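Local coordinates for protein lovastatin nonaketide synthase, polyketide synthase component (Aspergillus terreus, PDB 7CPX) that builds the nonaketide backbone of lovastatin, making enzyme-bound dihydromonacolin L from malonyl-CoA with S-adenosyl-L-methionine and NADPH, in partnership with LovC, at residues L1538-M1544 against F1615-D1621; A1434-Q1438 against T1791-E1795; L1423-R1427 against G1451-V1456. The protein carries 2 engineered substitutions. One frame throughout, in Å; residues are numbered along the deposited sequence.

Interaction 1. Residues L1538-M1544 against F1615-D1621; sequences LKPGGQM and FSTHAID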
loop_
_atom_site.group_PDB
_atom_site.type_symbol
_atom_site.label_atom_id
_atom_site.label_comp_id
_atom_site.label_asym_id
_atom_site.label_seq_id
_atom_site.Cartn_x
_atom_site.Cartn_y
_atom_site.Cartn_z
ATOM N N LEU A 1538 -30.524 67.065 1.909
ATOM C CA LEU A 1538 -30.000 67.212 0.560
ATOM C C LEU A 1538 -28.869 68.230 0.519
ATOM O O LEU A 1538 -28.927 69.277 1.171
ATOM C CB LEU A 1538 -31.104 67.642 -0.405
ATOM C CG LEU A 1538 -32.070 66.555 -0.872
ATOM C CD1 LEU A 1538 -33.152 67.164 -1.739
ATOM C CD2 LEU A 1538 -31.337 65.462 -1.630
ATOM N N LYS A 1539 -27.836 67.914 -0.255
ATOM C CA LYS A 1539 -26.809 68.894 -0.553
ATOM C C LYS A 1539 -27.411 70.006 -1.410
ATOM O O LYS A 1539 -28.412 69.790 -2.100
ATOM C CB LYS A 1539 -25.642 68.246 -1.291
ATOM C CG LYS A 1539 -24.875 67.207 -0.495
ATOM C CD LYS A 1539 -24.040 66.337 -1.420
ATOM C CE LYS A 1539 -23.185 65.342 -0.654
ATOM N NZ LYS A 1539 -22.426 64.447 -1.572
ATOM N N PRO A 1540 -26.832 71.205 -1.386
ATOM C CA PRO A 1540 -27.371 72.282 -2.226
ATOM C C PRO A 1540 -27.398 71.857 -3.686
ATOM O O PRO A 1540 -26.405 71.365 -4.228
ATOM C CB PRO A 1540 -26.403 73.447 -1.983
ATOM C CG PRO A 1540 -25.713 73.122 -0.701
ATOM C CD PRO A 1540 -25.639 71.632 -0.636
ATOM N N GLY A 1541 -28.550 72.052 -4.323
ATOM C CA GLY A 1541 -28.763 71.577 -5.671
ATOM C C GLY A 1541 -29.160 70.122 -5.774
ATOM O O GLY A 1541 -29.342 69.627 -6.893
ATOM N N GLY A 1542 -29.298 69.419 -4.651
ATOM C CA GLY A 1542 -29.704 68.029 -4.698
ATOM C C GLY A 1542 -31.073 67.856 -5.325
ATOM O O GLY A 1542 -31.902 68.767 -5.352
ATOM N N GLN A 1543 -31.308 66.653 -5.837
ATOM C CA GLN A 1543 -32.499 66.354 -6.620
ATOM C C GLN A 1543 -33.508 65.596 -5.768
ATOM O O GLN A 1543 -33.215 64.508 -5.260
ATOM C CB GLN A 1543 -32.138 65.550 -7.869
ATOM C CG GLN A 1543 -31.596 66.398 -9.008
ATOM C CD GLN A 1543 -30.337 67.151 -8.627
ATOM O OE1 GLN A 1543 -29.592 66.732 -7.742
ATOM N NE2 GLN A 1543 -30.098 68.277 -9.290
ATOM N N MET A 1544 -34.694 66.176 -5.623
ATOM C CA MET A 1544 -35.814 65.546 -4.940
ATOM C C MET A 1544 -36.778 65.018 -5.996
ATOM O O MET A 1544 -37.254 65.781 -6.844
ATOM C CB MET A 1544 -36.515 66.545 -4.021
ATOM C CG MET A 1544 -36.779 66.033 -2.615
ATOM S SD MET A 1544 -37.919 64.641 -2.561
ATOM C CE MET A 1544 -38.211 64.527 -0.798
ATOM N N PHE A 1615 -42.578 64.189 -9.825
ATOM C CA PHE A 1615 -42.010 65.518 -9.989
ATOM C C PHE A 1615 -40.543 65.493 -9.590
ATOM O O PHE A 1615 -40.139 64.738 -8.701
ATOM C CB PHE A 1615 -42.757 66.561 -9.148
ATOM C CG PHE A 1615 -44.251 66.483 -9.272
ATOM C CD1 PHE A 1615 -44.888 66.924 -10.420
ATOM C CD2 PHE A 1615 -45.019 65.974 -8.239
ATOM C CE1 PHE A 1615 -46.263 66.854 -10.536
ATOM C CE2 PHE A 1615 -46.393 65.903 -8.349
ATOM C CZ PHE A 1615 -47.017 66.343 -9.498
ATOM N N SER A 1616 -39.750 66.331 -10.255
ATOM C CA SER A 1616 -38.330 66.474 -9.965
ATOM C C SER A 1616 -38.037 67.924 -9.621
ATOM O O SER A 1616 -38.534 68.839 -10.284
ATOM C CB SER A 1616 -37.465 66.046 -11.152
ATOM O OG SER A 1616 -37.160 67.153 -11.982
ATOM N N THR A 1617 -37.228 68.131 -8.585
ATOM C CA THR A 1617 -36.890 69.473 -8.136
ATOM C C THR A 1617 -35.444 69.509 -7.671
ATOM O O THR A 1617 -34.865 68.480 -7.319
ATOM C CB THR A 1617 -37.809 69.933 -6.999
ATOM O OG1 THR A 1617 -37.459 69.250 -5.788
ATOM C CG2 THR A 1617 -39.259 69.635 -7.340
ATOM N N HIS A 1618 -34.863 70.706 -7.673
ATOM C CA HIS A 1618 -33.519 70.909 -7.156
ATOM C C HIS A 1618 -33.578 71.533 -5.769
ATOM O O HIS A 1618 -34.492 72.297 -5.446
ATOM C CB HIS A 1618 -32.703 71.813 -8.083
ATOM C CG HIS A 1618 -32.760 71.418 -9.524
ATOM N ND1 HIS A 1618 -32.967 70.119 -9.937
ATOM C CD2 HIS A 1618 -32.644 72.156 -10.653
ATOM C CE1 HIS A 1618 -32.971 70.074 -11.257
ATOM N NE2 HIS A 1618 -32.778 71.297 -11.717
ATOM N N ALA A 1619 -32.584 71.200 -4.945
ATOM C CA ALA A 1619 -32.428 71.817 -3.628
ATOM C C ALA A 1619 -31.761 73.173 -3.834
ATOM O O ALA A 1619 -30.549 73.345 -3.674
ATOM C CB ALA A 1619 -31.619 70.920 -2.701
ATOM N N ILE A 1620 -32.583 74.158 -4.200
ATOM C CA ILE A 1620 -32.047 75.433 -4.652
ATOM C C ILE A 1620 -31.222 76.089 -3.550
ATOM O O ILE A 1620 -31.449 75.878 -2.351
ATOM C CB ILE A 1620 -33.176 76.366 -5.120
ATOM C CG1 ILE A 1620 -32.616 77.449 -6.044
ATOM C CG2 ILE A 1620 -33.872 77.004 -3.928
ATOM C CD1 ILE A 1620 -33.676 78.196 -6.820
ATOM N N ASP A 1621 -30.257 76.896 -3.971
ATOM C CA ASP A 1621 -29.333 77.591 -3.087
ATOM C C ASP A 1621 -28.790 78.782 -3.875
ATOM O O ASP A 1621 -29.397 79.198 -4.868
ATOM C CB ASP A 1621 -28.239 76.630 -2.591
ATOM C CG ASP A 1621 -27.560 77.119 -1.326
ATOM O OD1 ASP A 1621 -27.445 78.350 -1.151
ATOM O OD2 ASP A 1621 -27.141 76.274 -0.508
#
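Strands 1542-1544 and 1615-1618 run antiparallel, their short axes 4.6 Å apart at closest and their directions 155° apart. Strand 1614-1618 lies between 1542-1547 and 1600-1602, as the antiparallel strand does in class I methyltransferases. Two bridges set the register. Gln1543 and His1618 form a non-hydrogen-bonded pair, with CA atoms 4.7 Å apart; Met1544 and Thr1617 form a hydrogen-bonded pair, with Met1544 N to Thr1617 O and Thr1617 N to Met1544 O both 2.9 Å. Beyond the bridges the pairing continues through Ala1619 N to Gly1542 O at 2.6 Å and a very short bond, Gly1541 N to Ala1619 O, at 2.5 Å. A type II beta turn from Lys1539 to Gly1542 presents that Gly1541 amide, while an inverse gamma turn centred on Ala1619 bends the partner chain. Gly1541, at phi 82°, would jam a CB against the preceding carbonyl oxygen.

Side chains alternate between the faces. The Gln1543 and His1618 side chains share one, with Gln1543 NE2 3.5 Å from His1618 ND1; Met1544 CB and Thr1617 OG1 meet at 3.4 Å on the other. Ala1619 CB packs toward the turn, 4.0 Å from Leu1538 CB and 3.5 Å from Lys1539 O.

With Gly1541 and Gly1542 facing the small Ala1619, the chains come close enough for four backbone N-H...O bonds to do most of the joining.

Interaction 2. Residues A1434-Q1438 against T1791-E1795; sequences AHRYQ and TWTQE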
loop_
_atom_site.group_PDB
_atom_site.type_symbol
_atom_site.label_atom_id
_atom_site.label_comp_id
_atom_site.label_asym_id
_atom_site.label_seq_id
_atom_site.Cartn_x
_atom_site.Cartn_y
_atom_site.Cartn_z
ATOM N N ALA A 1434 -29.342 60.383 -12.267
ATOM C CA ALA A 1434 -28.127 59.684 -11.870
ATOM C C ALA A 1434 -27.110 59.655 -12.999
ATOM O O ALA A 1434 -25.900 59.636 -12.745
ATOM C CB ALA A 1434 -28.461 58.262 -11.423
ATOM N N HIS A 1435 -27.572 59.640 -14.250
ATOM C CA HIS A 1435 -26.653 59.764 -15.371
ATOM C C HIS A 1435 -25.976 61.124 -15.361
ATOM O O HIS A 1435 -24.744 61.217 -15.402
ATOM C CB HIS A 1435 -27.402 59.551 -16.684
ATOM C CG HIS A 1435 -26.667 60.057 -17.885
ATOM N ND1 HIS A 1435 -25.838 59.259 -18.642
ATOM C CD2 HIS A 1435 -26.627 61.286 -18.452
ATOM C CE1 HIS A 1435 -25.325 59.972 -19.628
ATOM N NE2 HIS A 1435 -25.784 61.206 -19.532
ATOM N N ARG A 1436 -26.767 62.196 -15.287
ATOM C CA ARG A 1436 -26.178 63.530 -15.305
ATOM C C ARG A 1436 -25.344 63.776 -14.054
ATOM O O ARG A 1436 -24.213 64.267 -14.143
ATOM C CB ARG A 1436 -27.272 64.583 -15.449
ATOM C CG ARG A 1436 -26.734 65.991 -15.594
ATOM C CD ARG A 1436 -26.655 66.699 -14.258
ATOM N NE ARG A 1436 -25.457 67.519 -14.126
ATOM C CZ ARG A 1436 -25.361 68.785 -14.511
ATOM N NH1 ARG A 1436 -26.370 69.410 -15.096
ATOM N NH2 ARG A 1436 -24.224 69.440 -14.301
ATOM N N TYR A 1437 -25.882 63.444 -12.883
ATOM C CA TYR A 1437 -25.137 63.486 -11.628
ATOM C C TYR A 1437 -24.804 62.050 -11.253
ATOM O O TYR A 1437 -25.694 61.279 -10.882
ATOM C CB TYR A 1437 -25.938 64.154 -10.511
ATOM C CG TYR A 1437 -26.590 65.466 -10.879
ATOM C CD1 TYR A 1437 -25.871 66.651 -10.871
ATOM C CD2 TYR A 1437 -27.936 65.519 -11.207
ATOM C CE1 TYR A 1437 -26.471 67.851 -11.198
ATOM C CE2 TYR A 1437 -28.544 66.713 -11.535
ATOM C CZ TYR A 1437 -27.809 67.877 -11.527
ATOM O OH TYR A 1437 -28.412 69.070 -11.854
ATOM N N GLN A 1438 -23.531 61.690 -11.350
ATOM C CA GLN A 1438 -23.093 60.352 -10.994
ATOM C C GLN A 1438 -22.622 60.314 -9.544
ATOM O O GLN A 1438 -22.366 61.345 -8.919
ATOM C CB GLN A 1438 -21.968 59.889 -11.914
ATOM C CG GLN A 1438 -22.359 59.778 -13.373
ATOM C CD GLN A 1438 -22.847 58.392 -13.747
ATOM O OE1 GLN A 1438 -22.128 57.621 -14.380
ATOM N NE2 GLN A 1438 -24.074 58.070 -13.357
ATOM N N THR A 1791 -23.969 69.193 -5.336
ATOM C CA THR A 1791 -24.346 68.145 -6.281
ATOM C C THR A 1791 -24.056 68.559 -7.716
ATOM O O THR A 1791 -23.553 67.756 -8.512
ATOM C CB THR A 1791 -25.828 67.802 -6.133
ATOM O OG1 THR A 1791 -26.622 68.888 -6.624
ATOM C CG2 THR A 1791 -26.177 67.543 -4.682
ATOM N N TRP A 1792 -24.377 69.802 -8.070
ATOM C CA TRP A 1792 -24.203 70.258 -9.441
ATOM C C TRP A 1792 -22.777 70.012 -9.910
ATOM O O TRP A 1792 -21.811 70.293 -9.195
ATOM C CB TRP A 1792 -24.543 71.745 -9.552
ATOM C CG TRP A 1792 -24.354 72.280 -10.930
ATOM C CD1 TRP A 1792 -25.301 72.389 -11.904
ATOM C CD2 TRP A 1792 -23.136 72.774 -11.494
ATOM N NE1 TRP A 1792 -24.748 72.923 -13.041
ATOM C CE2 TRP A 1792 -23.420 73.168 -12.815
ATOM C CE3 TRP A 1792 -21.833 72.922 -11.012
ATOM C CZ2 TRP A 1792 -22.450 73.700 -13.657
ATOM C CZ3 TRP A 1792 -20.871 73.451 -11.850
ATOM C CH2 TRP A 1792 -21.184 73.834 -13.158
ATOM N N THR A 1793 -22.652 69.484 -11.123
ATOM C CA THR A 1793 -21.373 69.069 -11.673
ATOM C C THR A 1793 -20.913 70.044 -12.750
ATOM O O THR A 1793 -21.679 70.874 -13.244
ATOM C CB THR A 1793 -21.463 67.655 -12.251
ATOM O OG1 THR A 1793 -22.401 66.886 -11.488
ATOM C CG2 THR A 1793 -20.111 66.979 -12.196
ATOM N N GLN A 1794 -19.637 69.915 -13.121
ATOM C CA GLN A 1794 -18.999 70.935 -13.947
ATOM C C GLN A 1794 -19.631 71.019 -15.332
ATOM O O GLN A 1794 -19.837 72.119 -15.855
ATOM C CB GLN A 1794 -17.503 70.650 -14.064
ATOM C CG GLN A 1794 -16.637 71.903 -14.088
ATOM C CD GLN A 1794 -16.726 72.710 -12.803
ATOM O OE1 GLN A 1794 -16.830 73.935 -12.836
ATOM N NE2 GLN A 1794 -16.680 72.026 -11.665
ATOM N N GLU A 1795 -19.978 69.880 -15.928
ATOM C CA GLU A 1795 -20.401 69.531 -17.279
ATOM C C GLU A 1795 -19.236 69.729 -18.244
ATOM O O GLU A 1795 -19.296 70.597 -19.125
ATOM C CB GLU A 1795 -21.592 70.389 -17.708
ATOM C CG GLU A 1795 -22.755 70.364 -16.735
ATOM C CD GLU A 1795 -23.817 71.391 -17.069
ATOM O OE1 GLU A 1795 -23.631 72.144 -18.049
ATOM O OE2 GLU A 1795 -24.838 71.447 -16.353
#
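Arg1436, in the last turn of helix 1420-1436, reaches the 1791-1795 loop by an extended start and a bent middle: chi1 is t, whereas chi2 (-94°) and chi3 (141°) lie between wells. This path carries the guanidinium to Glu1795, whose chi1 m and chi2 t bring its carboxylate to meet it. Glu1795 OE2 accepts from Arg1436 NH1 at 2.8 Å and from Arg1436 NH2 at 2.9 Å, a salt bridge forked on one oxygen near the guanidinium plane. Arg1436 NH2 also lies over one face of the Trp1792 indole, 3.7 Å from Trp1792 NE1, and 3.1 Å from Thr1793 O. Chi1 t of Trp1792 places the indole there, where it also stacks with His1782.

Tyr1437, the first residue to leave helical geometry, uses chi1 m to bring its ring against the loop backbone. Tyr1437 CE1 lies 3.7 Å from Trp1792 CA, and Tyr1437 CD1 is 3.5 Å from both Thr1791 O and Thr1793 OG1.

The contact thus joins the end of helix 1420-1436, which packs against the methyltransferase sheet, to the loop before strand 1797-1801. Arg1436 and Glu1795 are both buried, so each charge is balanced by the other, with an indole face as cover.

Interaction 3. Residues L1423-R1427 against G1451-V1456; sequences LHYAR and GATKYV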
loop_
_atom_site.group_PDB
_atom_site.type_symbol
_atom_site.label_atom_id
_atom_site.label_comp_id
_atom_site.label_asym_id
_atom_site.label_seq_id
_atom_site.Cartn_x
_atom_site.Cartn_y
_atom_site.Cartn_z
ATOM N N LEU A 1423 -44.555 54.915 -11.920
ATOM C CA LEU A 1423 -43.304 54.337 -11.442
ATOM C C LEU A 1423 -42.299 54.169 -12.576
ATOM O O LEU A 1423 -41.090 54.325 -12.363
ATOM C CB LEU A 1423 -43.580 52.998 -10.758
ATOM C CG LEU A 1423 -42.683 52.631 -9.575
ATOM C CD1 LEU A 1423 -42.770 53.682 -8.481
ATOM C CD2 LEU A 1423 -43.067 51.268 -9.026
ATOM N N HIS A 1424 -42.771 53.852 -13.783
ATOM C CA HIS A 1424 -41.877 53.821 -14.937
ATOM C C HIS A 1424 -41.276 55.197 -15.195
ATOM O O HIS A 1424 -40.073 55.324 -15.462
ATOM C CB HIS A 1424 -42.630 53.332 -16.175
ATOM C CG HIS A 1424 -43.020 51.889 -16.119
ATOM N ND1 HIS A 1424 -42.121 50.867 -16.330
ATOM C CD2 HIS A 1424 -44.216 51.296 -15.887
ATOM C CE1 HIS A 1424 -42.744 49.707 -16.226
ATOM N NE2 HIS A 1424 -44.016 49.940 -15.957
ATOM N N TYR A 1425 -42.102 56.242 -15.127
ATOM C CA TYR A 1425 -41.592 57.599 -15.275
ATOM C C TYR A 1425 -40.618 57.944 -14.159
ATOM O O TYR A 1425 -39.645 58.669 -14.387
ATOM C CB TYR A 1425 -42.748 58.600 -15.291
ATOM C CG TYR A 1425 -43.569 58.596 -16.561
ATOM C CD1 TYR A 1425 -42.973 58.399 -17.798
ATOM C CD2 TYR A 1425 -44.942 58.792 -16.522
ATOM C CE1 TYR A 1425 -43.716 58.399 -18.955
ATOM C CE2 TYR A 1425 -45.695 58.790 -17.678
ATOM C CZ TYR A 1425 -45.077 58.593 -18.892
ATOM O OH TYR A 1425 -45.817 58.590 -20.052
ATOM N N ALA A 1426 -40.869 57.448 -12.948
ATOM C CA ALA A 1426 -39.927 57.657 -11.856
ATOM C C ALA A 1426 -38.588 57.006 -12.165
ATOM O O ALA A 1426 -37.531 57.593 -11.908
ATOM C CB ALA A 1426 -40.500 57.106 -10.552
ATOM N N ARG A 1427 -38.612 55.789 -12.710
ATOM C CA ARG A 1427 -37.361 55.149 -13.104
ATOM C C ARG A 1427 -36.650 55.969 -14.171
ATOM O O ARG A 1427 -35.430 56.140 -14.118
ATOM C CB ARG A 1427 -37.601 53.730 -13.618
ATOM C CG ARG A 1427 -36.295 52.996 -13.928
ATOM C CD ARG A 1427 -36.475 51.806 -14.855
ATOM N NE ARG A 1427 -37.542 50.905 -14.435
ATOM C CZ ARG A 1427 -38.735 50.822 -15.010
ATOM N NH1 ARG A 1427 -39.068 51.593 -16.034
ATOM N NH2 ARG A 1427 -39.614 49.937 -14.551
ATOM N N GLY A 1451 -40.929 48.371 -3.873
ATOM C CA GLY A 1451 -41.406 48.351 -5.246
ATOM C C GLY A 1451 -40.899 49.534 -6.046
ATOM O O GLY A 1451 -40.399 49.380 -7.163
ATOM N N ALA A 1452 -41.012 50.736 -5.477
ATOM C CA ALA A 1452 -40.423 51.908 -6.115
ATOM C C ALA A 1452 -38.906 51.794 -6.160
ATOM O O ALA A 1452 -38.275 52.197 -7.144
ATOM C CB ALA A 1452 -40.845 53.177 -5.378
ATOM N N THR A 1453 -38.305 51.260 -5.094
ATOM C CA THR A 1453 -36.870 51.005 -5.112
ATOM C C THR A 1453 -36.508 50.044 -6.235
ATOM O O THR A 1453 -35.544 50.274 -6.972
ATOM C CB THR A 1453 -36.417 50.439 -3.767
ATOM O OG1 THR A 1453 -36.887 51.276 -2.705
ATOM C CG2 THR A 1453 -34.899 50.361 -3.707
ATOM N N LYS A 1454 -37.275 48.963 -6.385
ATOM C CA LYS A 1454 -37.029 48.033 -7.481
ATOM C C LYS A 1454 -37.113 48.745 -8.822
ATOM O O LYS A 1454 -36.229 48.598 -9.674
ATOM C CB LYS A 1454 -38.035 46.884 -7.433
ATOM C CG LYS A 1454 -37.715 45.801 -6.423
ATOM C CD LYS A 1454 -38.676 44.634 -6.571
ATOM C CE LYS A 1454 -38.312 43.483 -5.653
ATOM N NZ LYS A 1454 -39.244 42.333 -5.812
ATOM N N TYR A 1455 -38.170 49.531 -9.026
ATOM C CA TYR A 1455 -38.371 50.173 -10.319
ATOM C C TYR A 1455 -37.231 51.130 -10.643
ATOM O O TYR A 1455 -36.603 51.028 -11.702
ATOM C CB TYR A 1455 -39.708 50.911 -10.332
ATOM C CG TYR A 1455 -40.796 50.198 -11.098
ATOM C CD1 TYR A 1455 -41.273 48.963 -10.681
ATOM C CD2 TYR A 1455 -41.357 50.767 -12.232
ATOM C CE1 TYR A 1455 -42.270 48.312 -11.379
ATOM C CE2 TYR A 1455 -42.354 50.124 -12.936
ATOM C CZ TYR A 1455 -42.808 48.897 -12.504
ATOM O OH TYR A 1455 -43.803 48.252 -13.203
ATOM N N VAL A 1456 -36.937 52.060 -9.732
ATOM C CA VAL A 1456 -35.961 53.102 -10.036
ATOM C C VAL A 1456 -34.548 52.529 -10.066
ATOM O O VAL A 1456 -33.766 52.821 -10.979
ATOM C CB VAL A 1456 -36.082 54.262 -9.033
ATOM C CG1 VAL A 1456 -37.499 54.817 -9.035
ATOM C CG2 VAL A 1456 -35.673 53.819 -7.635
#
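Leu1423 fills the centre of the gap between two helical segments whose axes approach to 8.6 Å and cross at -50°. Leu1423 CD2 sits over the face of the Tyr1455 ring, 3.5 Å from the centroid and 23° off the normal, a CH-pi contact, and Leu1423 CD1 lies 3.7 Å from Ala1452 CB. One turn further on, Ala1426 CB meets Val1456 CG1 at 4.1 Å. The helices draw closest here: the CA atoms of Arg1427 and Val1456 are 3.9 Å apart.

Outward, Tyr1455 points its edge at the face of His1424 in a T-shaped pair, with centroids 4.7 Å apart and planes at 66°. Tyr1455 OH is 3.2 Å from His1424 NE2, and the His1424 ring also stacks with Tyr1292. Arg1427 forms the polar edge: Arg1427 NE makes a weak hydrogen bond to Tyr1455 O at 2.9 Å, while Arg1427 NH1 donates to His1424 ND1 at 3.2 Å.

Gly1451 starts the second helix, probably as the last glycine of a GxGxxG-like pattern after strand 1440-1445. That strand-turn-helix, with helix 1420-1436 alongside, is consistent with the Rossmann-like fold of S-adenosyl-L-methionine-dependent methyltransferases, in which such a glycine-rich turn borders the cofactor pocket.

How the interactions relate
All three contacts lie in or beside the methyltransferase domain. Interactions 1 and 2 are neighbours, with centres 12 Å apart, and they touch: Gly1541 O lies 2.8 Å from Thr1791 OG1. Interaction 3 sits about 19 Å from interaction 1 and 20 Å from interaction 2, centre to centre, without touching either. Helix 1420-1436 supplies a segment to interactions 2 and 3, from its C-terminal end and its N-terminal half. Along the chain, interaction 3 closes before interaction 1 opens, interaction 1 is nested within the loop closed by interaction 2, and interactions 2 and 3 cross. Helix 1420-1436 spans from helix 1451-1457 to the 1791-1795 loop, lying against strand 1542-1547, where Leu1423 and Ala1426 touch Leu1547.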